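Local atomic coordinates of beta-ketothiolase BktB (Ralstonia eutropha, PDB entry 4NZS), a protein that catalyses the condensation of acetyl-CoA with propionyl-CoA to beta-ketovaleryl-CoA, and of two acetyl-CoA molecules to acetoacetyl-CoA. Residues A[149-152]-A[153-156]. Residues are numbered along the deposited sequence; the frame is centred on the assembly and turned at random.
Sequences MMLG and ALHD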
loop_
_atom_site.group_PDB
_atom_site.type_symbol
_atom_site.label_atom_id
_atom_site.label_comp_id
_atom_site.label_asym_id
_atom_site.label_seq_id
_atom_site.Cartn_x
_atom_site.Cartn_y
_atom_site.Cartn_z
ATOM N N MET A 149 1.452 -9.347 9.168
ATOM C CA MET A 149 0.920 -10.704 9.044
ATOM C C MET A 149 1.658 -11.658 9.941
ATOM O O MET A 149 1.147 -12.710 10.371
ATOM C CB MET A 149 1.036 -11.140 7.567
ATOM C CG MET A 149 0.036 -12.203 7.170
ATOM S SD MET A 149 -1.654 -11.657 7.485
ATOM C CE MET A 149 -2.690 -13.045 7.097
ATOM N N MET A 150 2.896 -11.289 10.211
ATOM C CA MET A 150 3.717 -12.022 11.090
ATOM C C MET A 150 3.128 -11.965 12.498
ATOM O O MET A 150 2.858 -13.000 13.102
ATOM C CB MET A 150 5.094 -11.409 11.084
ATOM C CG MET A 150 6.102 -12.233 11.856
ATOM S SD MET A 150 7.637 -11.344 12.144
ATOM C CE MET A 150 7.111 -9.911 13.081
ATOM N N LEU A 151 2.895 -10.773 13.021
ATOM C CA LEU A 151 2.141 -10.688 14.296
ATOM C C LEU A 151 0.803 -11.417 14.173
ATOM O O LEU A 151 0.303 -12.008 15.115
ATOM C CB LEU A 151 1.841 -9.263 14.622
ATOM C CG LEU A 151 3.047 -8.405 14.813
ATOM C CD1 LEU A 151 2.613 -7.272 15.705
ATOM C CD2 LEU A 151 4.175 -9.183 15.489
ATOM N N GLY A 152 0.226 -11.383 12.988
ATOM C CA GLY A 152 -1.017 -12.080 12.762
ATOM C C GLY A 152 -0.895 -13.474 13.242
ATOM O O GLY A 152 -1.663 -13.946 14.088
ATOM N N ALA A 153 0.139 -14.093 12.721
ATOM C CA ALA A 153 0.504 -15.473 12.966
ATOM C C ALA A 153 0.851 -15.743 14.397
ATOM O O ALA A 153 0.744 -16.865 14.813
ATOM C CB ALA A 153 1.709 -15.845 12.103
ATOM N N LEU A 154 1.296 -14.743 15.147
ATOM C CA LEU A 154 1.668 -14.960 16.536
ATOM C C LEU A 154 0.563 -14.648 17.560
ATOM O O LEU A 154 0.862 -14.395 18.713
ATOM C CB LEU A 154 2.856 -14.050 16.896
ATOM C CG LEU A 154 4.094 -14.265 16.070
ATOM C CD1 LEU A 154 5.122 -13.209 16.462
ATOM C CD2 LEU A 154 4.578 -15.690 16.234
ATOM N N HIS A 155 -0.692 -14.679 17.149
ATOM C CA HIS A 155 -1.757 -14.119 17.924
ATOM C C HIS A 155 -2.928 -15.082 17.856
ATOM O O HIS A 155 -3.440 -15.395 16.779
ATOM C CB HIS A 155 -2.177 -12.771 17.324
ATOM C CG HIS A 155 -1.577 -11.583 17.997
ATOM N ND1 HIS A 155 -0.303 -11.141 17.737
ATOM C CD2 HIS A 155 -2.098 -10.722 18.900
ATOM C CE1 HIS A 155 -0.052 -10.079 18.479
ATOM N NE2 HIS A 155 -1.129 -9.795 19.182
ATOM N N ASP A 156 -3.389 -15.495 19.023
ATOM C CA ASP A 156 -4.507 -16.379 19.111
ATOM C C ASP A 156 -5.672 -15.819 18.354
ATOM O O ASP A 156 -6.002 -14.656 18.461
ATOM C CB ASP A 156 -4.951 -16.607 20.547
ATOM C CG ASP A 156 -6.083 -17.614 20.629
ATOM O OD1 ASP A 156 -5.801 -18.832 20.504
ATOM O OD2 ASP A 156 -7.251 -17.174 20.754
#
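The C-terminal end of the short helix 149-153, in the N-terminal thiolase domain, closes here in a tighter, 3-10-like turn, with Leu-154 the first residue to leave helical backbone angles. Ala-153 N still makes an alpha-helical bond to Met-149 O (2.9 Å). Leu-154 N instead gives its shorter bond to Leu-151 O (2.9 Å), an i to i+3 link, with a weak second one to Met-150 O; His-155 N reaches Gly-152 O only weakly. Gly-152, buried and ordinarily helical, adds no side-chain bulk. The methyl of Ala-153, small enough for a buried place against Met-70 of the second subunit, has its CB 3.2 Å from Met-150 O. Leu-154 CD1 meets Leu-151 CD2 at 4.2 Å, a loose apolar touch. The Leu-154 side chain lies about 7 Å from those of Cys-95, the probable acyl-thioester nucleophile, and His-355, a predicted proton acceptor, which puts this helix end beside the probable catalytic centre. Histidine suits the exit because its ring, with chi1 at -98°, away from a staggered position, turns ND1 back to Leu-151 O at 2.8 Å, bent to 135° at the hydrogen, while Leu-154 N approaches that oxygen from the opposite face of the carbonyl plane.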